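Local coordinates for protein probable ubiquitin-conjugating enzyme E2-19 kDa (Caenorhabditis elegans, PDB 1PZV) that probably catalyses the covalent attachment of ubiquitin to other proteins, as an E2 enzyme that carries ubiquitin on a cysteine thioester, at residues V28-V40 / G51-Y63. Sequence-based numbering, arbitrary orientation.
Sequences VDDNDIYKWEVLV and GFFKAILDFPRDY
W36 and F59 both hold CG anti to the carbonyl carbon, beside the backbone N (chi1 -64° in W36), a setting that, with the strand pairing, brings the edge atom F59 CE1 over one face of the indole. CE1 lies 3.4 Å from W36 CD1, and the ring planes, inclined at 49°, meet obliquely. A bond within the same segment helps to fix the indole's rotation: W36 NE1 donates to I33 O at 2.9 Å, with that oxygen almost in the ring plane. Replacing the indole by an alanine's methyl is likely to leave F59 CE1 without the face it packs on and I33 O without the NE1 donor. Further along, the chain of R61, bent at chi2, brings NH1 over one face of the Y34 ring, 3.4 Å from Y34 CD2; CZ lies 20° off the ring normal, evidence for a cation-pi contact, with the guanidinium plane nearly perpendicular to the ring. Y34 OH is hydrogen-bonded to S4 OG. On the sheet face bearing E37 and I56, K35 NZ reaches D58 OD1 at 3.2 Å, a salt bridge whose hydrogen bond is weak. The opposite face packs V38 CG2 against A55 CB (3.8 Å) and V38 CG1 against L57 CD1, while strand 69-72 touches A55 and L57. Backbone bonds establish the pairing: W36 N to L57 O (3.0 Å) is returned by L57 N to W36 O, and V38/A55 and V40/F53 repeat the reciprocal pattern; F59 N to Y34 O (3.0 Å) continues it toward the loop after 52-58. This register defines the antiparallel hairpin of strands 35-41 and 52-58, the central pair of the four-stranded meander sheet of the UBC fold.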
ATOM      1  N   VAL A  28      -8.309  -8.297  10.421  1.00 65.30           N
ATOM      2  CA  VAL A  28      -7.775  -9.653  10.516  1.00 68.48           C
ATOM      3  C   VAL A  28      -8.515 -10.342  11.662  1.00 69.86           C
ATOM      4  O   VAL A  28      -9.006 -11.463  11.518  1.00 69.22           O
ATOM      5  CB  VAL A  28      -6.264  -9.649  10.835  1.00 69.85           C
ATOM      6  CG1 VAL A  28      -5.774 -11.085  11.032  1.00 69.09           C
ATOM      7  CG2 VAL A  28      -5.491  -8.953   9.712  1.00 69.41           C
ATOM      8  N   ASP A  29      -8.586  -9.654  12.800  1.00 72.62           N
ATOM      9  CA  ASP A  29      -9.282 -10.156  13.981  1.00 76.20           C
ATOM     10  C   ASP A  29     -10.386  -9.149  14.323  1.00 76.64           C
ATOM     11  O   ASP A  29     -10.113  -7.988  14.634  1.00 75.79           O
ATOM     12  CB  ASP A  29      -8.302 -10.295  15.154  1.00 79.86           C
ATOM     13  CG  ASP A  29      -8.936 -10.953  16.382  1.00 83.13           C
ATOM     14  OD1 ASP A  29      -9.968 -10.445  16.875  1.00 84.00           O
ATOM     15  OD2 ASP A  29      -8.398 -11.980  16.857  1.00 85.15           O
ATOM     16  N   ASP A  30     -11.634  -9.596  14.258  1.00 77.52           N
ATOM     17  CA  ASP A  30     -12.770  -8.725  14.536  1.00 78.90           C
ATOM     18  C   ASP A  30     -12.776  -7.991  15.873  1.00 78.82           C
ATOM     19  O   ASP A  30     -13.545  -7.048  16.056  1.00 79.13           O
ATOM     20  CB  ASP A  30     -14.071  -9.508  14.386  1.00 80.73           C
ATOM     21  CG  ASP A  30     -14.559  -9.536  12.957  1.00 83.46           C
ATOM     22  OD1 ASP A  30     -14.765  -8.438  12.395  1.00 86.01           O
ATOM     23  OD2 ASP A  30     -14.732 -10.642  12.396  1.00 84.84           O
ATOM     24  N   ASN A  31     -11.934  -8.409  16.810  1.00 78.50           N
ATOM     25  CA  ASN A  31     -11.892  -7.739  18.106  1.00 77.42           C
ATOM     26  C   ASN A  31     -10.604  -6.938  18.292  1.00 76.15           C
ATOM     27  O   ASN A  31     -10.217  -6.623  19.418  1.00 76.11           O
ATOM     28  CB  ASN A  31     -12.044  -8.759  19.240  1.00 79.06           C
ATOM     29  CG  ASN A  31     -13.380  -9.485  19.195  1.00 80.95           C
ATOM     30  OD1 ASN A  31     -14.415  -8.886  18.898  1.00 82.53           O
ATOM     31  ND2 ASN A  31     -13.367 -10.777  19.505  1.00 81.85           N
ATOM     32  N   ASP A  32      -9.948  -6.609  17.182  1.00 74.56           N
ATOM     33  CA  ASP A  32      -8.704  -5.842  17.212  1.00 72.81           C
ATOM     34  C   ASP A  32      -8.613  -4.858  16.045  1.00 71.70           C
ATOM     35  O   ASP A  32      -8.042  -5.160  14.989  1.00 72.56           O
ATOM     36  CB  ASP A  32      -7.501  -6.782  17.189  1.00 71.59           C
ATOM     37  CG  ASP A  32      -6.198  -6.036  17.115  1.00 71.72           C
ATOM     38  OD1 ASP A  32      -6.136  -4.942  17.703  1.00 72.72           O
ATOM     39  OD2 ASP A  32      -5.239  -6.535  16.484  1.00 72.97           O
ATOM     40  N   ILE A  33      -9.171  -3.672  16.259  1.00 69.72           N
ATOM     41  CA  ILE A  33      -9.207  -2.624  15.249  1.00 68.05           C
ATOM     42  C   ILE A  33      -7.842  -2.074  14.823  1.00 66.87           C
ATOM     43  O   ILE A  33      -7.778  -1.152  14.014  1.00 65.92           O
ATOM     44  CB  ILE A  33     -10.077  -1.449  15.741  1.00 67.00           C
ATOM     45  CG1 ILE A  33     -10.531  -0.599  14.554  1.00 66.08           C
ATOM     46  CG2 ILE A  33      -9.295  -0.615  16.743  1.00 66.11           C
ATOM     47  CD1 ILE A  33     -11.441  -1.327  13.609  1.00 66.35           C
ATOM     48  N   TYR A  34      -6.756  -2.642  15.342  1.00 66.08           N
ATOM     49  CA  TYR A  34      -5.420  -2.158  14.999  1.00 65.66           C
ATOM     50  C   TYR A  34      -4.675  -2.933  13.904  1.00 66.14           C
ATOM     51  O   TYR A  34      -3.542  -2.578  13.561  1.00 67.65           O
ATOM     52  CB  TYR A  34      -4.562  -2.080  16.265  1.00 64.53           C
ATOM     53  CG  TYR A  34      -5.012  -0.993  17.226  1.00 66.26           C
ATOM     54  CD1 TYR A  34      -4.559   0.329  17.089  1.00 66.96           C
ATOM     55  CD2 TYR A  34      -5.936  -1.266  18.239  1.00 65.60           C
ATOM     56  CE1 TYR A  34      -5.021   1.355  17.938  1.00 65.51           C
ATOM     57  CE2 TYR A  34      -6.406  -0.250  19.089  1.00 65.85           C
ATOM     58  CZ  TYR A  34      -5.948   1.055  18.932  1.00 66.37           C
ATOM     59  OH  TYR A  34      -6.433   2.056  19.753  1.00 65.80           O
ATOM     60  N   LYS A  35      -5.299  -3.983  13.365  1.00 65.74           N
ATOM     61  CA  LYS A  35      -4.701  -4.785  12.284  1.00 64.84           C
ATOM     62  C   LYS A  35      -5.696  -4.929  11.140  1.00 63.40           C
ATOM     63  O   LYS A  35      -6.680  -5.665  11.257  1.00 64.47           O
ATOM     64  CB  LYS A  35      -4.329  -6.184  12.765  1.00 66.32           C
ATOM     65  CG  LYS A  35      -3.183  -6.241  13.751  1.00 70.26           C
ATOM     66  CD  LYS A  35      -2.812  -7.696  14.086  1.00 72.48           C
ATOM     67  CE  LYS A  35      -2.191  -8.413  12.886  1.00 70.96           C
ATOM     68  NZ  LYS A  35      -0.930  -7.755  12.447  1.00 70.76           N
ATOM     69  N   TRP A  36      -5.436  -4.240  10.034  1.00 61.08           N
ATOM     70  CA  TRP A  36      -6.330  -4.288   8.879  1.00 58.48           C
ATOM     71  C   TRP A  36      -5.805  -5.136   7.736  1.00 58.18           C
ATOM     72  O   TRP A  36      -4.604  -5.143   7.452  1.00 57.23           O
ATOM     73  CB  TRP A  36      -6.562  -2.883   8.326  1.00 56.33           C
ATOM     74  CG  TRP A  36      -7.268  -1.949   9.244  1.00 55.21           C
ATOM     75  CD1 TRP A  36      -7.288  -1.995  10.606  1.00 54.48           C
ATOM     76  CD2 TRP A  36      -8.018  -0.788   8.869  1.00 53.28           C
ATOM     77  NE1 TRP A  36      -8.010  -0.940  11.104  1.00 55.15           N
ATOM     78  CE2 TRP A  36      -8.479  -0.189  10.058  1.00 53.43           C
ATOM     79  CE3 TRP A  36      -8.370  -0.215   7.640  1.00 50.61           C
ATOM     80  CZ2 TRP A  36      -9.245   0.980  10.059  1.00 52.92           C
ATOM     81  CZ3 TRP A  36      -9.135   0.942   7.639  1.00 48.93           C
ATOM     82  CH2 TRP A  36      -9.575   1.519   8.839  1.00 51.94           C
ATOM     83  N   GLU A  37      -6.714  -5.848   7.078  1.00 57.78           N
ATOM     84  CA  GLU A  37      -6.357  -6.642   5.911  1.00 58.60           C
ATOM     85  C   GLU A  37      -6.976  -5.887   4.741  1.00 55.54           C
ATOM     86  O   GLU A  37      -8.197  -5.766   4.666  1.00 55.85           O
ATOM     87  CB  GLU A  37      -6.942  -8.061   5.992  1.00 62.41           C
ATOM     88  CG  GLU A  37      -8.422  -8.132   6.375  1.00 70.26           C
ATOM     89  CD  GLU A  37      -9.016  -9.548   6.263  1.00 75.07           C
ATOM     90  OE1 GLU A  37      -8.288 -10.541   6.542  1.00 76.12           O
ATOM     91  OE2 GLU A  37     -10.222  -9.659   5.910  1.00 76.03           O
ATOM     92  N   VAL A  38      -6.154  -5.358   3.843  1.00 52.47           N
ATOM     93  CA  VAL A  38      -6.706  -4.616   2.713  1.00 51.57           C
ATOM     94  C   VAL A  38      -6.393  -5.187   1.330  1.00 49.96           C
ATOM     95  O   VAL A  38      -5.246  -5.476   1.009  1.00 50.16           O
ATOM     96  CB  VAL A  38      -6.258  -3.122   2.745  1.00 51.65           C
ATOM     97  CG1 VAL A  38      -6.314  -2.596   4.180  1.00 48.89           C
ATOM     98  CG2 VAL A  38      -4.862  -2.962   2.149  1.00 50.91           C
ATOM     99  N   LEU A  39      -7.431  -5.352   0.518  1.00 48.73           N
ATOM    100  CA  LEU A  39      -7.269  -5.853  -0.839  1.00 48.80           C
ATOM    101  C   LEU A  39      -6.929  -4.667  -1.721  1.00 49.16           C
ATOM    102  O   LEU A  39      -7.681  -3.695  -1.789  1.00 50.23           O
ATOM    103  CB  LEU A  39      -8.567  -6.484  -1.356  1.00 50.00           C
ATOM    104  CG  LEU A  39      -8.521  -6.961  -2.815  1.00 51.23           C
ATOM    105  CD1 LEU A  39      -7.552  -8.147  -2.917  1.00 51.93           C
ATOM    106  CD2 LEU A  39      -9.913  -7.356  -3.306  1.00 49.65           C
ATOM    107  N   VAL A  40      -5.795  -4.733  -2.400  1.00 49.78           N
ATOM    108  CA  VAL A  40      -5.403  -3.635  -3.267  1.00 49.71           C
ATOM    109  C   VAL A  40      -5.454  -4.080  -4.717  1.00 50.02           C
ATOM    110  O   VAL A  40      -4.604  -4.837  -5.164  1.00 51.22           O
ATOM    111  CB  VAL A  40      -3.985  -3.159  -2.945  1.00 47.20           C
ATOM    112  CG1 VAL A  40      -3.625  -2.005  -3.821  1.00 45.92           C
ATOM    113  CG2 VAL A  40      -3.894  -2.775  -1.494  1.00 45.52           C
ATOM    114  N   GLY A  51      -4.212  -6.981 -10.714  1.00 58.51           N
ATOM    115  CA  GLY A  51      -3.674  -7.503  -9.482  1.00 57.48           C
ATOM    116  C   GLY A  51      -4.558  -7.420  -8.257  1.00 55.32           C
ATOM    117  O   GLY A  51      -5.169  -6.394  -7.983  1.00 53.20           O
ATOM    118  N   PHE A  52      -4.620  -8.525  -7.522  1.00 54.41           N
ATOM    119  CA  PHE A  52      -5.387  -8.586  -6.295  1.00 56.02           C
ATOM    120  C   PHE A  52      -4.376  -8.738  -5.154  1.00 55.81           C
ATOM    121  O   PHE A  52      -4.276  -9.800  -4.535  1.00 55.97           O
ATOM    122  CB  PHE A  52      -6.362  -9.776  -6.321  1.00 56.30           C
ATOM    123  CG  PHE A  52      -7.458  -9.634  -7.333  1.00 55.71           C
ATOM    124  CD1 PHE A  52      -7.208  -9.849  -8.685  1.00 58.13           C
ATOM    125  CD2 PHE A  52      -8.726  -9.217  -6.951  1.00 55.12           C
ATOM    126  CE1 PHE A  52      -8.217  -9.640  -9.652  1.00 56.76           C
ATOM    127  CE2 PHE A  52      -9.733  -9.005  -7.904  1.00 54.96           C
ATOM    128  CZ  PHE A  52      -9.475  -9.217  -9.253  1.00 54.93           C
ATOM    129  N   PHE A  53      -3.630  -7.668  -4.883  1.00 55.26           N
ATOM    130  CA  PHE A  53      -2.609  -7.687  -3.835  1.00 56.60           C
ATOM    131  C   PHE A  53      -3.122  -7.446  -2.416  1.00 55.51           C
ATOM    132  O   PHE A  53      -3.609  -6.360  -2.092  1.00 55.00           O
ATOM    133  CB  PHE A  53      -1.518  -6.665  -4.150  1.00 56.85           C
ATOM    134  CG  PHE A  53      -1.059  -6.692  -5.573  1.00 56.07           C
ATOM    135  CD1 PHE A  53      -1.662  -5.878  -6.528  1.00 56.15           C
ATOM    136  CD2 PHE A  53      -0.022  -7.530  -5.962  1.00 55.10           C
ATOM    137  CE1 PHE A  53      -1.234  -5.903  -7.856  1.00 55.81           C
ATOM    138  CE2 PHE A  53       0.410  -7.565  -7.283  1.00 54.24           C
ATOM    139  CZ  PHE A  53      -0.195  -6.751  -8.230  1.00 54.72           C
ATOM    140  N   LYS A  54      -2.988  -8.469  -1.575  1.00 55.36           N
ATOM    141  CA  LYS A  54      -3.431  -8.411  -0.184  1.00 55.98           C
ATOM    142  C   LYS A  54      -2.403  -7.659   0.649  1.00 55.74           C
ATOM    143  O   LYS A  54      -1.211  -7.780   0.409  1.00 53.97           O
ATOM    144  CB  LYS A  54      -3.628  -9.838   0.358  1.00 57.29           C
ATOM    145  CG  LYS A  54      -4.690 -10.647  -0.422  1.00 62.83           C
ATOM    146  CD  LYS A  54      -4.861 -12.108   0.056  1.00 65.43           C
ATOM    147  CE  LYS A  54      -3.715 -13.018  -0.405  1.00 69.12           C
ATOM    148  NZ  LYS A  54      -3.855 -14.430   0.075  1.00 70.49           N
ATOM    149  N   ALA A  55      -2.850  -6.867   1.618  1.00 55.81           N
ATOM    150  CA  ALA A  55      -1.901  -6.124   2.448  1.00 55.87           C
ATOM    151  C   ALA A  55      -2.409  -5.930   3.873  1.00 55.10           C
ATOM    152  O   ALA A  55      -3.612  -6.007   4.147  1.00 55.95           O
ATOM    153  CB  ALA A  55      -1.582  -4.764   1.808  1.00 54.24           C
ATOM    154  N   ILE A  56      -1.486  -5.668   4.783  1.00 54.01           N
ATOM    155  CA  ILE A  56      -1.861  -5.474   6.165  1.00 52.87           C
ATOM    156  C   ILE A  56      -1.358  -4.170   6.734  1.00 54.04           C
ATOM    157  O   ILE A  56      -0.181  -3.823   6.590  1.00 53.11           O
ATOM    158  CB  ILE A  56      -1.369  -6.628   7.023  1.00 52.63           C
ATOM    159  CG1 ILE A  56      -2.170  -7.881   6.662  1.00 53.22           C
ATOM    160  CG2 ILE A  56      -1.488  -6.271   8.501  1.00 51.32           C
ATOM    161  CD1 ILE A  56      -1.863  -9.085   7.504  1.00 55.05           C
ATOM    162  N   LEU A  57      -2.282  -3.446   7.366  1.00 55.43           N
ATOM    163  CA  LEU A  57      -1.987  -2.162   7.992  1.00 55.70           C
ATOM    164  C   LEU A  57      -1.912  -2.326   9.500  1.00 56.60           C
ATOM    165  O   LEU A  57      -2.839  -2.839  10.126  1.00 55.12           O
ATOM    166  CB  LEU A  57      -3.070  -1.133   7.657  1.00 53.57           C
ATOM    167  CG  LEU A  57      -3.083  -0.499   6.269  1.00 53.19           C
ATOM    168  CD1 LEU A  57      -4.361   0.282   6.093  1.00 49.49           C
ATOM    169  CD2 LEU A  57      -1.881   0.409   6.098  1.00 52.53           C
ATOM    170  N   ASP A  58      -0.798  -1.899  10.076  1.00 59.22           N
ATOM    171  CA  ASP A  58      -0.609  -1.969  11.518  1.00 62.19           C
ATOM    172  C   ASP A  58      -0.722  -0.556  12.063  1.00 63.26           C
ATOM    173  O   ASP A  58       0.076   0.312  11.698  1.00 63.60           O
ATOM    174  CB  ASP A  58       0.771  -2.538  11.838  1.00 63.01           C
ATOM    175  CG  ASP A  58       0.856  -4.028  11.588  1.00 64.24           C
ATOM    176  OD1 ASP A  58       0.399  -4.802  12.454  1.00 65.75           O
ATOM    177  OD2 ASP A  58       1.365  -4.426  10.523  1.00 64.48           O
ATOM    178  N   PHE A  59      -1.712  -0.318  12.919  1.00 62.98           N
ATOM    179  CA  PHE A  59      -1.889   1.013  13.492  1.00 64.90           C
ATOM    180  C   PHE A  59      -1.412   1.091  14.937  1.00 66.76           C
ATOM    181  O   PHE A  59      -1.816   0.283  15.783  1.00 65.36           O
ATOM    182  CB  PHE A  59      -3.362   1.443  13.471  1.00 65.30           C
ATOM    183  CG  PHE A  59      -3.954   1.558  12.102  1.00 64.76           C
ATOM    184  CD1 PHE A  59      -4.429   0.428  11.435  1.00 63.18           C
ATOM    185  CD2 PHE A  59      -4.033   2.796  11.471  1.00 62.68           C
ATOM    186  CE1 PHE A  59      -4.985   0.535  10.164  1.00 61.68           C
ATOM    187  CE2 PHE A  59      -4.587   2.913  10.199  1.00 62.31           C
ATOM    188  CZ  PHE A  59      -5.061   1.780   9.542  1.00 61.73           C
ATOM    189  N   PRO A  60      -0.554   2.077  15.245  1.00 69.22           N
ATOM    190  CA  PRO A  60      -0.051   2.238  16.611  1.00 70.75           C
ATOM    191  C   PRO A  60      -1.219   2.563  17.547  1.00 72.62           C
ATOM    192  O   PRO A  60      -2.337   2.818  17.095  1.00 71.86           O
ATOM    193  CB  PRO A  60       0.921   3.402  16.483  1.00 69.19           C
ATOM    194  CG  PRO A  60       0.310   4.220  15.403  1.00 69.76           C
ATOM    195  CD  PRO A  60      -0.065   3.167  14.384  1.00 70.30           C
ATOM    196  N   ARG A  61      -0.951   2.556  18.846  1.00 74.57           N
ATOM    197  CA  ARG A  61      -1.979   2.845  19.837  1.00 75.89           C
ATOM    198  C   ARG A  61      -2.407   4.317  19.787  1.00 75.48           C
ATOM    199  O   ARG A  61      -3.518   4.664  20.193  1.00 74.97           O
ATOM    200  CB  ARG A  61      -1.461   2.483  21.239  1.00 77.30           C
ATOM    201  CG  ARG A  61      -0.928   1.049  21.371  1.00 78.58           C
ATOM    202  CD  ARG A  61      -1.950   0.001  20.914  1.00 81.61           C
ATOM    203  NE  ARG A  61      -1.483  -1.364  21.156  1.00 83.90           N
ATOM    204  CZ  ARG A  61      -2.062  -2.464  20.675  1.00 83.65           C
ATOM    205  NH1 ARG A  61      -3.143  -2.370  19.912  1.00 82.67           N
ATOM    206  NH2 ARG A  61      -1.563  -3.660  20.964  1.00 82.88           N
ATOM    207  N   ASP A  62      -1.520   5.162  19.267  1.00 75.89           N
ATOM    208  CA  ASP A  62      -1.732   6.608  19.137  1.00 75.89           C
ATOM    209  C   ASP A  62      -1.839   7.023  17.666  1.00 74.97           C
ATOM    210  O   ASP A  62      -1.258   8.025  17.251  1.00 73.88           O
ATOM    211  CB  ASP A  62      -0.552   7.333  19.772  1.00 77.19           C
ATOM    212  CG  ASP A  62       0.783   6.755  19.323  1.00 79.21           C
ATOM    213  OD1 ASP A  62       1.028   5.554  19.586  1.00 79.93           O
ATOM    214  OD2 ASP A  62       1.581   7.490  18.704  1.00 80.34           O
ATOM    215  N   TYR A  63      -2.597   6.249  16.901  1.00 74.65           N
ATOM    216  CA  TYR A  63      -2.783   6.466  15.470  1.00 75.85           C
ATOM    217  C   TYR A  63      -2.687   7.883  14.888  1.00 78.09           C
ATOM    218  O   TYR A  63      -1.750   8.192  14.143  1.00 80.72           O
ATOM    219  CB  TYR A  63      -4.109   5.852  15.025  1.00 72.40           C
ATOM    220  CG  TYR A  63      -4.508   6.207  13.607  1.00 68.81           C
ATOM    221  CD1 TYR A  63      -5.851   6.367  13.271  1.00 67.33           C
ATOM    222  CD2 TYR A  63      -3.554   6.378  12.601  1.00 66.25           C
ATOM    223  CE1 TYR A  63      -6.238   6.688  11.981  1.00 65.01           C
ATOM    224  CE2 TYR A  63      -3.936   6.703  11.304  1.00 65.48           C
ATOM    225  CZ  TYR A  63      -5.284   6.856  11.005  1.00 63.96           C
ATOM    226  OH  TYR A  63      -5.694   7.177   9.733  1.00 64.13           O
TER
HETATM  227  O   HOH W   1      -1.508  -4.236  15.228  1.00 43.37           O